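Local atomic coordinates of alanine racemase 1 (Caldanaerobacter subterraneus subsp. tengcongensis MB4, PDB entry 4Y2W), a protein that belongs to the alanine racemase family, pairing an N-terminal TIM-barrel domain with a C-terminal domain rich in beta strands. Residues 204-209 with 218-223; 32-37 with 59-64. The protein carries 1 engineered substitution. All blocks are in the same frame, centred on the assembly; numbering follows the deposited sequence.

Interaction 1. Residues 204-209 with 218-223. With PO4 (phosphate ion), chain C.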
# COMPACT_ATOMS: atom_id res chain seq x y z
N LYS A 204 -22.01 25.96 -1.47
CA LYS A 204 -21.02 26.38 -0.49
C LYS A 204 -20.86 25.25 0.51
O LYS A 204 -21.85 24.75 1.05
CB LYS A 204 -21.48 27.66 0.23
CG LYS A 204 -21.94 28.77 -0.69
CD LYS A 204 -22.31 30.05 0.06
CE LYS A 204 -23.56 29.90 0.92
NZ LYS A 204 -24.79 29.65 0.12
N HIS A 205 -19.62 24.83 0.74
CA HIS A 205 -19.33 23.74 1.68
C HIS A 205 -17.94 23.85 2.27
O HIS A 205 -17.03 24.37 1.63
CB HIS A 205 -19.54 22.37 1.03
CG HIS A 205 -18.79 22.18 -0.26
ND1 HIS A 205 -17.77 21.27 -0.39
CD2 HIS A 205 -18.94 22.77 -1.47
CE1 HIS A 205 -17.30 21.31 -1.63
NE2 HIS A 205 -18.00 22.21 -2.30
N ILE A 206 -17.78 23.36 3.49
CA ILE A 206 -16.52 23.49 4.22
C ILE A 206 -16.27 22.37 5.24
O ILE A 206 -15.12 22.06 5.56
CB ILE A 206 -16.45 24.87 4.92
CG1 ILE A 206 -15.04 25.16 5.44
CG2 ILE A 206 -17.48 24.96 6.04
CD1 ILE A 206 -14.83 26.61 5.83
N ALA A 207 -17.33 21.74 5.74
CA ALA A 207 -17.23 20.79 6.85
C ALA A 207 -16.80 19.39 6.42
O ALA A 207 -17.44 18.77 5.56
CB ALA A 207 -18.55 20.73 7.59
N ASN A 208 -15.72 18.90 7.02
CA ASN A 208 -15.36 17.48 7.01
C ASN A 208 -15.96 16.82 8.27
O ASN A 208 -16.64 17.50 9.04
CB ASN A 208 -13.84 17.29 6.93
CG ASN A 208 -13.10 17.95 8.08
OD1 ASN A 208 -13.64 18.80 8.80
ND2 ASN A 208 -11.83 17.57 8.26
N ALA A 209 -15.71 15.53 8.47
CA ALA A 209 -16.33 14.78 9.58
C ALA A 209 -16.24 15.46 10.95
O ALA A 209 -17.21 15.45 11.72
CB ALA A 209 -15.73 13.38 9.66
N SER A 218 -21.22 25.03 10.27
CA SER A 218 -20.38 24.73 9.11
C SER A 218 -21.07 23.91 8.01
O SER A 218 -20.55 23.82 6.89
CB SER A 218 -19.10 24.00 9.55
OG SER A 218 -19.40 22.77 10.18
N HIS A 219 -22.22 23.32 8.32
CA HIS A 219 -22.95 22.45 7.40
C HIS A 219 -23.16 23.07 6.01
O HIS A 219 -22.93 22.40 5.00
CB HIS A 219 -24.31 22.07 7.99
CG HIS A 219 -24.22 21.11 9.14
ND1 HIS A 219 -25.30 20.36 9.58
CD2 HIS A 219 -23.18 20.78 9.94
CE1 HIS A 219 -24.92 19.62 10.60
NE2 HIS A 219 -23.65 19.85 10.84
N LEU A 220 -23.59 24.33 5.98
CA LEU A 220 -23.81 25.08 4.73
C LEU A 220 -24.71 24.30 3.74
O LEU A 220 -25.67 23.67 4.16
CB LEU A 220 -22.47 25.48 4.10
CG LEU A 220 -21.55 26.38 4.93
CD1 LEU A 220 -20.19 26.51 4.27
CD2 LEU A 220 -22.17 27.75 5.14
N ASP A 221 -24.39 24.35 2.44
CA ASP A 221 -25.21 23.71 1.42
C ASP A 221 -24.84 22.24 1.22
O ASP A 221 -25.68 21.44 0.80
CB ASP A 221 -25.07 24.44 0.08
CG ASP A 221 -25.39 25.92 0.19
OD1 ASP A 221 -26.47 26.27 0.70
OD2 ASP A 221 -24.54 26.73 -0.24
N MET A 222 -23.58 21.89 1.50
CA MET A 222 -23.11 20.52 1.34
C MET A 222 -22.08 20.16 2.41
O MET A 222 -21.40 21.03 2.96
CB MET A 222 -22.53 20.31 -0.06
CG MET A 222 -22.30 18.85 -0.44
SD MET A 222 -22.05 18.62 -2.21
CE MET A 222 -20.61 19.65 -2.49
N VAL A 223 -21.97 18.87 2.69
CA VAL A 223 -21.11 18.34 3.75
C VAL A 223 -20.25 17.19 3.20
O VAL A 223 -20.68 16.47 2.29
CB VAL A 223 -22.01 17.97 4.96
CG1 VAL A 223 -21.74 16.57 5.48
CG2 VAL A 223 -21.87 19.01 6.06
P PO4 C . -12.64 13.36 6.50
O1 PO4 C . -13.85 12.86 7.26
O2 PO4 C . -11.86 14.34 7.35
O3 PO4 C . -13.10 14.06 5.24
O4 PO4 C . -11.75 12.20 6.14
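Met222 carries CG anti to its backbone N (chi1 -167°) and then bends at chi3, which lays CE over one face of the His205 ring. The methyl sits 3.6 Å from the centroid of that ring and 6° off its normal, a CH-pi contact made over the middle of the face. Tyr166 and His129 also meet this imidazole, so it lies packed among barrel-interior side chains. Near the start of strand 203-208, Lys204 bends at chi3 and chi4 and brings its ammonium back to Asp221. NZ of Lys204 forms a salt bridge with OD2 of Asp221 at 3.0 Å, on the syn lone pair. The anti lone pair of the same oxygen accepts the backbone N-H of Lys204, with N and OD2 2.9 Å apart. In return, Asp221 N donates to Lys204 O at 2.9 Å. This is the last beta-alpha-beta unit of the TIM barrel, strand 203-208, helix 209-214 and strand 222-224. On the outside of the barrel, facing helix 177-195, Leu220 CD1 lies 3.6 Å from Ile206 CG2; Phe184, Phe187 and Met188 of that helix pack on Leu220. Beyond, a phosphate ion, probably from the crystallisation liquor, accepts weak hydrogen bonds from Asn208 ND2 and Ala209 N.

Interaction 2. Residues 32-37 with 59-64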
# COMPACT_ATOMS: atom_id res chain seq x y z
N ASN A 32 -32.39 19.48 3.77
CA ASN A 32 -31.99 20.16 2.54
C ASN A 32 -30.48 20.31 2.38
O ASN A 32 -30.01 20.97 1.46
CB ASN A 32 -32.65 21.55 2.47
CG ASN A 32 -34.16 21.47 2.40
OD1 ASN A 32 -34.72 20.71 1.62
ND2 ASN A 32 -34.84 22.27 3.22
N VAL A 33 -29.71 19.70 3.28
CA VAL A 33 -28.25 19.73 3.21
C VAL A 33 -27.76 18.51 2.45
O VAL A 33 -28.07 17.38 2.82
CB VAL A 33 -27.61 19.76 4.61
CG1 VAL A 33 -26.10 19.91 4.51
CG2 VAL A 33 -28.21 20.88 5.46
N LYS A 34 -26.99 18.75 1.39
CA LYS A 34 -26.51 17.68 0.51
C LYS A 34 -25.28 16.99 1.08
O LYS A 34 -24.52 17.58 1.85
CB LYS A 34 -26.18 18.24 -0.88
CG LYS A 34 -27.35 18.95 -1.55
CD LYS A 34 -27.02 19.38 -2.97
CE LYS A 34 -28.18 20.16 -3.57
NZ LYS A 34 -28.01 20.36 -5.04
N ILE A 35 -25.08 15.73 0.69
CA ILE A 35 -23.95 14.94 1.18
C ILE A 35 -23.02 14.51 0.05
O ILE A 35 -23.46 13.93 -0.94
CB ILE A 35 -24.45 13.71 1.97
CG1 ILE A 35 -25.13 14.19 3.27
CG2 ILE A 35 -23.29 12.77 2.28
CD1 ILE A 35 -25.73 13.10 4.12
N MET A 36 -21.74 14.82 0.22
CA MET A 36 -20.69 14.37 -0.69
C MET A 36 -19.87 13.29 0.01
O MET A 36 -19.09 13.60 0.91
CB MET A 36 -19.78 15.53 -1.08
CG MET A 36 -18.49 15.11 -1.77
SD MET A 36 -17.42 16.50 -2.17
CE MET A 36 -18.20 17.06 -3.68
N ALA A 37 -20.03 12.05 -0.42
CA ALA A 37 -19.24 10.95 0.14
C ALA A 37 -17.79 11.03 -0.36
O ALA A 37 -17.53 10.84 -1.55
CB ALA A 37 -19.86 9.61 -0.23
N GLY A 59 -28.56 6.96 -2.66
CA GLY A 59 -29.04 8.29 -3.04
C GLY A 59 -28.12 9.43 -2.65
O GLY A 59 -28.59 10.52 -2.33
N VAL A 60 -26.81 9.18 -2.68
CA VAL A 60 -25.83 10.21 -2.34
C VAL A 60 -25.82 11.32 -3.39
O VAL A 60 -26.07 11.07 -4.57
CB VAL A 60 -24.42 9.59 -2.19
CG1 VAL A 60 -23.84 9.18 -3.54
CG2 VAL A 60 -23.48 10.55 -1.47
N ASP A 61 -25.54 12.55 -2.96
CA ASP A 61 -25.64 13.73 -3.84
C ASP A 61 -24.38 13.99 -4.66
O ASP A 61 -24.46 14.49 -5.79
CB ASP A 61 -25.97 14.98 -3.01
CG ASP A 61 -27.30 14.85 -2.29
OD1 ASP A 61 -28.31 14.54 -2.96
OD2 ASP A 61 -27.34 15.07 -1.06
N TYR A 62 -23.21 13.67 -4.10
CA TYR A 62 -21.93 13.89 -4.77
C TYR A 62 -20.91 12.86 -4.29
O TYR A 62 -21.11 12.22 -3.26
CB TYR A 62 -21.42 15.30 -4.45
CG TYR A 62 -21.10 16.17 -5.65
CD1 TYR A 62 -19.98 15.93 -6.44
CD2 TYR A 62 -21.92 17.25 -5.99
CE1 TYR A 62 -19.69 16.73 -7.53
CE2 TYR A 62 -21.63 18.05 -7.08
CZ TYR A 62 -20.52 17.79 -7.85
OH TYR A 62 -20.23 18.59 -8.93
N PHE A 63 -19.83 12.71 -5.04
CA PHE A 63 -18.66 11.97 -4.58
C PHE A 63 -17.43 12.87 -4.57
O PHE A 63 -17.27 13.72 -5.45
CB PHE A 63 -18.39 10.75 -5.46
CG PHE A 63 -19.26 9.57 -5.16
CD1 PHE A 63 -19.21 8.96 -3.92
CD2 PHE A 63 -20.12 9.06 -6.12
CE1 PHE A 63 -20.02 7.87 -3.63
CE2 PHE A 63 -20.92 7.97 -5.84
CZ PHE A 63 -20.87 7.37 -4.60
N GLY A 64 -16.57 12.67 -3.58
CA GLY A 64 -15.30 13.36 -3.50
C GLY A 64 -14.15 12.38 -3.69
O GLY A 64 -14.13 11.32 -3.05
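Met36 and Tyr62 stand on the same face of two neighbouring parallel strands, the first pair of the TIM barrel, and their side chains slant across one another inside it. CG of Met36 is anti to its backbone N (chi1 167°), and a bend at chi3 turns CE back to Tyr62, 3.5 Å from CD1. The methyl approaches the ring obliquely, while the phenol OH is hydrogen-bonded to Thr103 and Glu163. Met222 touches both residues, so this face belongs to the packed barrel interior. The other face holds Ala37 and Phe63. Here Ala37 CB lies 3.8 Å from Phe63 CD1, Ala37 O comes to the edge of the phenyl ring near its plane, and Leu55 of helix 48-58 touches both side chains. Val60 joins this outer layer by CG2, which is 3.9 Å from Ala37 CB. At the entrance to the strands, Asp61 lies across Lys34 at about a right angle. Its OD2 takes the N-H of Ile35 on the anti lone pair at 2.9 Å, so a side chain supplies the first acceptor before the backbone pairing begins. Ile35 O then receives Tyr62 N, and Tyr62 O receives Ala37 N. The N-H of Gly64 points almost straight at Ala37 O, 2.9 Å from N to O and 172° at the hydrogen, yet it arrives 45° out of the carbonyl plane.

From the N terminus, interaction 2 comes first: from strand 34-38 the chain runs through helices 40-45 and 48-58, and the contact closes that excursion when strand 62-65 comes alongside. Five more strands of the barrel follow before interaction 1 closes the shorter excursion through helix 209-214. The two loops are in series, neither nested nor crossed. Strand 222-224 nevertheless lies beside strand 34-38, so the contacts adjoin at the seam where the last strand meets the first and the barrel closes. Val223 N and O make probable hydrogen bonds to Lys34 O and Met36 N. Inside, Met222 CE rests 3.7 Å from Met36 CE, joining the methionine methyls of both contacts.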